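Local coordinates for protein ALKF (Bacillus cereus, PDB 3ZBO) that is of unknown enzymatic function but shows affinity for branched DNA structures and is related to the HEAT-like repeat DNA glycosylases, at residues A[28-34]-A[96-100]; A[128-132]-A[170-176]; A[158-162]-A[177-181]; A[163-167]-A[201-205]. One frame throughout, in Å; residues are numbered along the deposited sequence.

Contact 1: A[28-34]-A[96-100]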
# COMPACT_ATOMS: atom_id res chain seq x y z
N TYR A 28 5.91 7.46 13.12
CA TYR A 28 5.12 6.23 12.90
C TYR A 28 4.00 6.12 13.89
O TYR A 28 2.85 5.75 13.52
CB TYR A 28 6.04 5.01 13.00
CG TYR A 28 6.97 4.78 11.84
CD1 TYR A 28 6.88 5.52 10.60
CD2 TYR A 28 7.93 3.78 11.98
CE1 TYR A 28 7.74 5.26 9.61
CE2 TYR A 28 8.83 3.54 10.99
CZ TYR A 28 8.71 4.24 9.81
OH TYR A 28 9.61 3.93 8.79
N ILE A 29 4.28 6.46 15.15
CA ILE A 29 3.22 6.44 16.16
C ILE A 29 2.12 7.51 15.85
O ILE A 29 0.89 7.21 16.02
CB ILE A 29 3.87 6.62 17.56
CG1 ILE A 29 4.63 5.31 17.87
CG2 ILE A 29 2.79 6.79 18.61
CD1 ILE A 29 5.45 5.41 19.21
N SER A 30 2.52 8.67 15.35
CA SER A 30 1.57 9.69 14.93
C SER A 30 0.64 9.16 13.84
O SER A 30 -0.55 9.47 13.78
CB SER A 30 2.36 10.94 14.48
OG SER A 30 2.49 10.99 13.10
N ASN A 31 1.16 8.25 13.01
CA ASN A 31 0.37 7.73 11.93
C ASN A 31 -0.52 6.53 12.36
O ASN A 31 -1.27 6.00 11.54
CB ASN A 31 1.27 7.18 10.81
CG ASN A 31 2.11 8.28 10.13
OD1 ASN A 31 1.86 9.47 10.30
ND2 ASN A 31 3.08 7.89 9.30
N GLY A 32 -0.33 6.04 13.57
CA GLY A 32 -1.19 4.96 14.11
C GLY A 32 -0.43 3.73 14.54
O GLY A 32 -1.07 2.79 15.00
N ALA A 33 0.90 3.74 14.40
CA ALA A 33 1.72 2.56 14.89
C ALA A 33 1.61 2.57 16.42
O ALA A 33 1.43 3.64 17.05
CB ALA A 33 3.21 2.64 14.47
N HIS A 34 1.75 1.40 17.00
CA HIS A 34 1.87 1.29 18.46
C HIS A 34 3.03 0.47 18.84
O HIS A 34 3.60 -0.26 18.01
CB HIS A 34 0.57 0.77 19.08
CG HIS A 34 0.00 -0.49 18.53
ND1 HIS A 34 0.65 -1.71 18.59
CD2 HIS A 34 -1.23 -0.74 18.04
CE1 HIS A 34 -0.14 -2.64 18.07
NE2 HIS A 34 -1.30 -2.09 17.79
N TYR A 96 -2.72 -3.75 11.40
CA TYR A 96 -3.67 -3.04 12.28
C TYR A 96 -3.88 -1.56 12.01
O TYR A 96 -4.71 -0.90 12.62
CB TYR A 96 -3.26 -3.21 13.76
CG TYR A 96 -1.96 -2.61 14.14
CD1 TYR A 96 -1.85 -1.25 14.47
CD2 TYR A 96 -0.80 -3.37 14.14
CE1 TYR A 96 -0.67 -0.66 14.81
CE2 TYR A 96 0.47 -2.78 14.50
CZ TYR A 96 0.54 -1.41 14.88
OH TYR A 96 1.73 -0.81 15.15
N PHE A 97 -3.05 -1.03 11.13
CA PHE A 97 -3.26 0.33 10.64
C PHE A 97 -2.79 0.50 9.23
O PHE A 97 -2.16 -0.43 8.69
CB PHE A 97 -2.60 1.39 11.61
CG PHE A 97 -1.07 1.53 11.47
CD1 PHE A 97 -0.19 0.42 11.67
CD2 PHE A 97 -0.52 2.78 11.13
CE1 PHE A 97 1.24 0.58 11.61
CE2 PHE A 97 0.85 2.94 11.06
CZ PHE A 97 1.76 1.85 11.29
N TYR A 98 -3.06 1.67 8.61
CA TYR A 98 -2.89 1.75 7.16
C TYR A 98 -1.47 1.57 6.64
O TYR A 98 -1.31 1.14 5.50
CB TYR A 98 -3.48 3.08 6.63
CG TYR A 98 -2.55 4.27 6.88
CD1 TYR A 98 -2.66 4.96 8.12
CD2 TYR A 98 -1.61 4.66 5.95
CE1 TYR A 98 -1.81 6.06 8.42
CE2 TYR A 98 -0.72 5.74 6.20
CZ TYR A 98 -0.82 6.41 7.46
OH TYR A 98 0.06 7.49 7.69
N MET A 99 -0.44 1.86 7.44
CA MET A 99 0.88 1.71 6.81
C MET A 99 1.09 0.24 6.59
O MET A 99 1.80 -0.14 5.63
CB MET A 99 1.96 2.21 7.74
CG MET A 99 1.89 3.75 7.86
SD MET A 99 3.28 4.44 8.85
CE MET A 99 4.46 4.56 7.55
N LEU A 100 0.59 -0.62 7.46
CA LEU A 100 0.68 -2.07 7.25
C LEU A 100 -0.22 -2.54 6.10
O LEU A 100 0.23 -3.33 5.23
CB LEU A 100 0.35 -2.85 8.56
CG LEU A 100 1.47 -2.70 9.57
CD1 LEU A 100 0.92 -3.18 10.90
CD2 LEU A 100 2.72 -3.62 9.19
O HOH W 1 -1.23 9.62 9.18
O HOH W 2 3.83 -2.14 15.89
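Y28 meets M99 obliquely: ring atom CE1 lies 3.9 Å from the M99 methyl CE, the two side chains cross at about a right angle, and the sulfur makes an oblique Met-aromatic contact. The far end of Y28 is anchored elsewhere, its OH bonding to V40 O, and Y68 packs edge-to-face against both Y28 and F97. N31 uses both atoms of its amide. ND2 points almost straight at M99 SD (3.5 Å, 170°), a weak N-H to sulfur hydrogen bond, while OD1 shares a water with Y98 OH. Its backbone O comes to the edge of the F97 ring, 3.3 Å from CD2. G32 then ends helix 22-30 in a Schellman motif: with positive phi, it turns the chain back so that A33 N bonds to Y28 O (2.9 Å), and this turned backbone lies over one face of F97, the N-cap residue of helix 98-110. One helix end thus abuts the start of another, far along the sequence. A33 sets its methyl 3.6 Å from F97 CZ. At H34 the backbone N donates to Y96 OH (2.9 Å), and water 2 is bonded to both that hydroxyl and H34 O. The imidazole is folded back between its own N and carbonyl carbon (chi1 53°), which lays it on the Y96 ring as an offset stack, centroids of the H34 and Y96 rings 3.8 Å apart and planes 11° from parallel. F97 CD1 lies against the opposite face of the Y96 ring, toward its rim.

Contact 2: A[128-132]-A[170-176]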
# COMPACT_ATOMS: atom_id res chain seq x y z
N GLU A 128 -12.65 -1.75 6.60
CA GLU A 128 -11.86 -0.52 6.25
C GLU A 128 -10.47 -0.89 5.75
O GLU A 128 -10.06 -0.43 4.63
CB GLU A 128 -11.78 0.41 7.51
CG GLU A 128 -10.91 1.65 7.20
CD GLU A 128 -11.09 2.70 8.23
OE1 GLU A 128 -11.72 2.36 9.32
OE2 GLU A 128 -10.60 3.80 8.15
N LEU A 129 -9.68 -1.57 6.57
CA LEU A 129 -8.28 -1.69 6.18
C LEU A 129 -8.08 -2.79 5.15
O LEU A 129 -7.11 -2.68 4.30
CB LEU A 129 -7.45 -2.02 7.40
CG LEU A 129 -7.35 -0.89 8.43
CD1 LEU A 129 -6.67 -1.31 9.70
CD2 LEU A 129 -6.52 0.26 7.81
N LYS A 130 -8.94 -3.81 5.12
CA LYS A 130 -8.82 -4.76 4.01
C LYS A 130 -9.16 -4.11 2.64
O LYS A 130 -8.43 -4.31 1.64
CB LYS A 130 -9.79 -5.97 4.14
CG LYS A 130 -9.34 -6.91 5.12
CD LYS A 130 -10.30 -8.19 4.96
CE LYS A 130 -10.20 -9.00 6.24
NZ LYS A 130 -11.08 -10.18 5.86
N MET A 131 -10.19 -3.25 2.66
CA MET A 131 -10.50 -2.55 1.41
C MET A 131 -9.37 -1.60 1.07
O MET A 131 -9.06 -1.47 -0.10
CB MET A 131 -11.81 -1.72 1.53
CG MET A 131 -12.96 -2.76 1.72
SD MET A 131 -14.59 -1.91 1.63
CE MET A 131 -14.59 -0.84 3.08
N SER A 132 -8.83 -0.91 2.07
CA SER A 132 -7.67 0.00 1.78
C SER A 132 -6.53 -0.79 1.13
O SER A 132 -5.91 -0.30 0.17
CB SER A 132 -7.19 0.63 3.10
OG SER A 132 -6.24 1.64 2.77
N PRO A 170 -15.18 4.20 4.48
CA PRO A 170 -14.35 4.37 5.67
C PRO A 170 -13.11 5.18 5.39
O PRO A 170 -12.67 5.18 4.23
CB PRO A 170 -13.99 2.91 6.05
CG PRO A 170 -15.03 2.03 5.38
CD PRO A 170 -15.37 2.79 4.11
N GLU A 171 -12.61 5.86 6.38
CA GLU A 171 -11.56 6.87 6.18
C GLU A 171 -10.35 6.33 5.43
O GLU A 171 -9.87 6.94 4.48
CB GLU A 171 -11.08 7.57 7.43
CG GLU A 171 -12.28 8.10 8.29
CD GLU A 171 -13.16 9.10 7.55
OE1 GLU A 171 -12.66 9.89 6.70
OE2 GLU A 171 -14.41 9.18 7.88
N ARG A 172 -9.78 5.21 5.90
CA ARG A 172 -8.58 4.76 5.20
C ARG A 172 -8.89 4.25 3.84
O ARG A 172 -8.02 4.34 2.92
CB ARG A 172 -7.85 3.66 5.99
CG ARG A 172 -7.27 4.14 7.30
CD ARG A 172 -6.55 5.50 7.37
NE ARG A 172 -5.65 5.63 6.21
CZ ARG A 172 -4.87 6.69 6.09
NH1 ARG A 172 -4.80 7.63 7.11
NH2 ARG A 172 -4.20 6.83 4.95
N THR A 173 -10.08 3.75 3.59
CA THR A 173 -10.48 3.29 2.28
C THR A 173 -10.44 4.52 1.34
O THR A 173 -10.05 4.40 0.15
CB THR A 173 -11.87 2.60 2.32
OG1 THR A 173 -11.88 1.68 3.41
CG2 THR A 173 -12.06 1.84 1.03
N LYS A 174 -10.94 5.68 1.80
CA LYS A 174 -11.02 6.87 0.98
C LYS A 174 -9.59 7.22 0.49
O LYS A 174 -9.41 7.61 -0.66
CB LYS A 174 -11.41 8.10 1.84
CG LYS A 174 -12.83 8.09 2.30
CD LYS A 174 -13.03 9.42 3.09
CE LYS A 174 -14.42 9.49 3.65
NZ LYS A 174 -14.48 10.73 4.56
N SER A 175 -8.57 7.14 1.37
CA SER A 175 -7.19 7.47 0.97
C SER A 175 -6.77 6.54 -0.14
O SER A 175 -6.18 7.03 -1.15
CB SER A 175 -6.29 7.29 2.20
OG SER A 175 -4.90 7.30 1.75
N ALA A 176 -7.03 5.25 -0.03
CA ALA A 176 -6.58 4.35 -1.07
C ALA A 176 -7.38 4.49 -2.35
O ALA A 176 -6.78 4.37 -3.47
CB ALA A 176 -6.71 2.85 -0.55
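The helical segments 128-132 and 171-176 run side by side in the same direction, axes 8° apart and 7.8 Å at closest approach, with the first turn of each at the same end. E128 carries the junction there. Its chain is stretched out from a CG anti to the backbone N (chi1 177°), which runs it alongside P170, head to tail, with E128 CG 3.5 Å from P170 CB, and brings OE2 to R172 N. That bond is 2.8 Å long and nearly straight (172°), and it uses the carboxylate lone pair turned away from the other oxygen. The amide of the opening turn of helix 171-187 is thus bound by a side chain of the neighbouring helix. E128 O takes two donors: S132 N within its own helix, and T173 OG1 at 3.0 Å, which arrives in the carbonyl plane on a lone pair. The other branch of T173, CG2, rests 3.6 Å from M131 CB. M131 bends at its sulfur and crosses P170 at about a right angle, setting CE 3.7 Å from P170 CG. One turn further along both helices, the methyl of A176 approaches S132 O to 3.3 Å and packs beside S132 OG, a hydroxyl bonded to D102. R172 holds CB and CG against the E128 carboxylate and L129, then leads its guanidinium away to a cation-pi contact with Y98. Parallel packing of this kind, with helix 152-165 coming between the two in sequence, is consistent with the stacked helical layers of a HEAT-like repeat fold.

Contact 3: A[158-162]-A[177-181]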
# COMPACT_ATOMS: atom_id res chain seq x y z
N MET A 158 -14.42 0.18 -11.70
CA MET A 158 -13.79 0.59 -10.46
C MET A 158 -13.74 2.11 -10.32
O MET A 158 -14.01 2.63 -9.18
CB MET A 158 -12.38 -0.01 -10.36
CG MET A 158 -12.44 -1.53 -10.14
SD MET A 158 -10.86 -2.28 -10.29
CE MET A 158 -10.11 -1.81 -8.73
N LEU A 159 -13.46 2.84 -11.39
CA LEU A 159 -13.49 4.31 -11.27
C LEU A 159 -14.89 4.81 -10.89
O LEU A 159 -15.05 5.76 -10.11
CB LEU A 159 -13.12 4.98 -12.61
CG LEU A 159 -11.65 4.86 -12.98
CD1 LEU A 159 -11.41 5.34 -14.44
CD2 LEU A 159 -10.80 5.70 -12.04
N GLU A 160 -15.92 4.17 -11.54
CA GLU A 160 -17.30 4.56 -11.20
C GLU A 160 -17.67 4.25 -9.76
O GLU A 160 -18.33 5.07 -9.11
CB GLU A 160 -18.27 3.84 -12.13
CG GLU A 160 -18.28 4.35 -13.53
CD GLU A 160 -18.70 5.79 -13.67
OE1 GLU A 160 -19.62 6.24 -12.95
OE2 GLU A 160 -18.15 6.53 -14.51
N MET A 161 -17.14 3.14 -9.22
CA MET A 161 -17.36 2.80 -7.84
C MET A 161 -16.71 3.85 -6.92
O MET A 161 -17.30 4.30 -5.94
CB MET A 161 -16.85 1.40 -7.57
CG MET A 161 -17.07 0.99 -6.17
SD MET A 161 -18.80 0.80 -5.75
CE MET A 161 -19.37 -0.19 -7.12
N VAL A 162 -15.50 4.27 -7.27
CA VAL A 162 -14.90 5.32 -6.48
C VAL A 162 -15.74 6.61 -6.56
O VAL A 162 -16.08 7.21 -5.53
CB VAL A 162 -13.46 5.63 -6.96
CG1 VAL A 162 -12.91 6.92 -6.24
CG2 VAL A 162 -12.55 4.46 -6.72
N MET A 177 -8.67 4.75 -2.26
CA MET A 177 -9.47 4.96 -3.52
C MET A 177 -8.96 6.26 -4.20
O MET A 177 -8.97 6.34 -5.43
CB MET A 177 -10.94 5.15 -3.09
CG MET A 177 -11.57 3.85 -2.75
SD MET A 177 -13.29 4.36 -2.22
CE MET A 177 -14.21 2.87 -2.62
N ASN A 178 -8.59 7.29 -3.38
CA ASN A 178 -8.05 8.50 -4.01
C ASN A 178 -6.73 8.24 -4.76
O ASN A 178 -6.55 8.80 -5.87
CB ASN A 178 -7.88 9.59 -2.91
CG ASN A 178 -7.59 10.97 -3.49
OD1 ASN A 178 -6.41 11.42 -3.46
ND2 ASN A 178 -8.62 11.59 -3.94
N ASN A 179 -5.90 7.42 -4.11
CA ASN A 179 -4.64 6.99 -4.74
C ASN A 179 -5.02 6.26 -6.06
O ASN A 179 -4.34 6.50 -7.11
CB ASN A 179 -3.84 6.14 -3.70
CG ASN A 179 -2.47 5.77 -4.17
OD1 ASN A 179 -1.97 6.37 -5.12
ND2 ASN A 179 -1.80 4.87 -3.42
N PHE A 180 -6.04 5.43 -6.04
CA PHE A 180 -6.40 4.73 -7.27
C PHE A 180 -6.78 5.76 -8.38
O PHE A 180 -6.39 5.56 -9.53
CB PHE A 180 -7.53 3.71 -6.91
CG PHE A 180 -8.04 2.93 -8.11
CD1 PHE A 180 -7.39 1.76 -8.50
CD2 PHE A 180 -9.15 3.38 -8.77
CE1 PHE A 180 -7.87 1.00 -9.58
CE2 PHE A 180 -9.65 2.64 -9.86
CZ PHE A 180 -9.00 1.43 -10.29
N LEU A 181 -7.58 6.76 -8.08
CA LEU A 181 -7.93 7.79 -9.09
C LEU A 181 -6.65 8.40 -9.66
O LEU A 181 -6.52 8.51 -10.87
CB LEU A 181 -8.74 8.98 -8.49
CG LEU A 181 -10.08 8.58 -7.90
CD1 LEU A 181 -10.73 9.97 -7.61
CD2 LEU A 181 -11.01 7.81 -9.00
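M158 O accepts from V162 N at 2.9 Å, a backbone bond within the helix that sets M158 and V162 one turn apart on the side facing helix 171-187. No hydrogen bond crosses between 158-162 and 177-181; everything else is apolar packing. The axes of the two segments cross at -131° and come no closer than 10.2 Å, a spacing filled by large side chains. F180 and V162 fill most of it. With CG anti to its backbone N (chi1 178°), F180 extends its ring toward helix 152-165, where M158 crosses it at about a right angle. M158 CB lies 3.7 Å from F180 CZ, the bend at the M158 sulfur brings CE to the same end of the ring, and the sulfur makes an oblique Met-aromatic contact. L159 CD2 meets the CE2 side of F180 and also touches L181 CD2 at 3.7 Å. V162 divides its branches: CG2 slides alongside M177 CB (4.0 Å), while CG1 and L181 CD2 meet tip to tip at 3.5 Å, tighter than usual for methyl groups. W135 of helix 128-144 also packs here, edge-to-face with F180 and against V162 and M177, and I198 of helix 192-202 touches L159 and L181. With all six touching residues buried, this junction between consecutive helices depends on the fit of methyl, thioether and ring surfaces, without a polar bond to direct it.

Contact 4: A[163-167]-A[201-205]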
# COMPACT_ATOMS: atom_id res chain seq x y z
N LYS A 163 -16.15 7.06 -7.76
CA LYS A 163 -17.01 8.24 -7.90
C LYS A 163 -18.28 8.14 -7.01
O LYS A 163 -18.64 9.10 -6.32
CB LYS A 163 -17.46 8.40 -9.37
CG LYS A 163 -18.37 9.64 -9.64
CD LYS A 163 -18.82 9.60 -11.11
CE LYS A 163 -20.07 8.79 -11.21
NZ LYS A 163 -20.91 9.24 -12.39
N ASP A 164 -18.89 6.97 -7.05
CA ASP A 164 -20.22 6.81 -6.44
C ASP A 164 -20.12 6.67 -4.95
O ASP A 164 -21.12 7.05 -4.25
CB ASP A 164 -20.93 5.62 -6.99
CG ASP A 164 -21.43 5.84 -8.44
OD1 ASP A 164 -21.52 6.96 -8.91
OD2 ASP A 164 -21.65 4.80 -9.13
N THR A 165 -18.97 6.23 -4.41
CA THR A 165 -18.95 5.77 -3.03
C THR A 165 -17.79 6.27 -2.17
O THR A 165 -17.81 6.11 -0.91
CB THR A 165 -18.92 4.24 -2.87
OG1 THR A 165 -17.64 3.67 -3.31
CG2 THR A 165 -20.06 3.54 -3.73
N ILE A 166 -16.85 6.99 -2.77
CA ILE A 166 -15.72 7.46 -1.95
C ILE A 166 -16.11 8.33 -0.72
O ILE A 166 -15.55 8.20 0.39
CB ILE A 166 -14.63 8.15 -2.83
CG1 ILE A 166 -13.37 8.39 -2.02
CG2 ILE A 166 -15.18 9.53 -3.41
CD1 ILE A 166 -12.12 8.76 -2.94
N HIS A 167 -17.09 9.22 -0.92
CA HIS A 167 -17.37 10.15 0.14
C HIS A 167 -18.09 9.50 1.30
O HIS A 167 -18.20 10.10 2.34
CB HIS A 167 -18.18 11.33 -0.43
CG HIS A 167 -17.36 12.21 -1.33
ND1 HIS A 167 -16.19 12.82 -0.95
CD2 HIS A 167 -17.61 12.64 -2.58
CE1 HIS A 167 -15.72 13.56 -1.94
NE2 HIS A 167 -16.56 13.44 -2.95
N GLU A 201 -15.17 15.33 -10.61
CA GLU A 201 -16.51 15.05 -9.99
C GLU A 201 -16.37 14.80 -8.49
O GLU A 201 -17.22 15.28 -7.72
CB GLU A 201 -17.22 13.89 -10.68
CG GLU A 201 -17.61 14.32 -12.06
CD GLU A 201 -18.47 13.37 -12.84
OE1 GLU A 201 -19.39 12.80 -12.25
OE2 GLU A 201 -18.25 13.28 -14.07
N VAL A 202 -15.30 14.06 -8.10
CA VAL A 202 -15.10 13.71 -6.70
C VAL A 202 -14.71 14.94 -5.88
O VAL A 202 -15.20 15.13 -4.75
CB VAL A 202 -14.04 12.58 -6.65
CG1 VAL A 202 -13.52 12.42 -5.26
CG2 VAL A 202 -14.71 11.28 -7.03
N GLY A 203 -13.82 15.76 -6.39
CA GLY A 203 -13.43 16.94 -5.68
C GLY A 203 -12.54 16.60 -4.48
O GLY A 203 -11.89 15.57 -4.47
N ILE A 204 -12.57 17.44 -3.46
CA ILE A 204 -11.77 17.21 -2.29
C ILE A 204 -12.32 16.01 -1.47
O ILE A 204 -13.53 15.89 -1.26
CB ILE A 204 -11.82 18.43 -1.33
CG1 ILE A 204 -11.23 19.68 -2.04
CG2 ILE A 204 -11.07 18.17 -0.01
CD1 ILE A 204 -9.74 19.48 -2.38
N VAL A 205 -11.39 15.16 -1.03
CA VAL A 205 -11.74 13.98 -0.22
C VAL A 205 -11.11 14.19 1.14
O VAL A 205 -9.87 14.47 1.25
CB VAL A 205 -11.10 12.70 -0.88
CG1 VAL A 205 -11.20 11.49 0.09
CG2 VAL A 205 -11.91 12.42 -2.19
O HOH W 3 -18.28 14.19 -5.25
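H167 sets its ring beside its own backbone N (chi1 -70°), which turns NE2 to V202, and I166 runs its longer branch out with CG1 anti to the backbone N (chi1 -169°), which carries CD1 to V205. These two residues, in the 3-10 turn that follows helix 152-165, pack where helix 192-202 gives way to the small antiparallel hairpin of strands 204-207 and 215-218. G203, with positive phi, is the first residue to leave the helix, and the chain goes on into strand 204-207, so a helix end and the residues after it face the same turn. I166 spans both: its side chain crosses that of V202 at about a right angle, CG2 3.8 Å from V202 CG1, and its CD1 meets V205 CG2 tip to tip at 3.7 Å. M177 of helix 171-187 also packs on I166. One turn back, the backbone of K163 packs on V202 CG2, and its side chain leads across to E201, where CD comes 3.4 Å from OE1; the charged NZ makes only a long salt bridge with E201 OE1 (3.9 Å). H167 supplies the firm polar link. NE2 donates to V202 O at 2.8 Å, on a lone pair in the carbonyl plane and in the plane of the imidazole, though the bond is bent to 138°. The bend fits a shared proton, for NE2 also bonds weakly to water 3, which in turn donates to E201 O. I166 CG2 covers one face of the imidazole, over its centre, and I204 O lies at the ring edge, near its plane, 3.3 Å from H167 CE1.

How the contacts relate
Contact 3 is the buried one; contacts 1, 2 and 4 are partly buried, contact 4 lying farthest out, its centre about 20 Å from the centre of the chain, with exposed H167 and E201 beside buried I166, V202 and V205. Contacts 2 and 3 draw on adjoining parts of helix 171-187, polar at its start and wholly apolar further along, while contacts 3 and 4 use successive parts of helix 152-165. Contact 1 joins turns at helix ends through rings, sulfur and water, and reaches contact 2 through L129, which packs on the backbone of 96-98. K174 packs on I166 and V205, tying contact 2 to contact 4; M177 on T165 and I166, and N178 on V205, join contact 3 to contact 4.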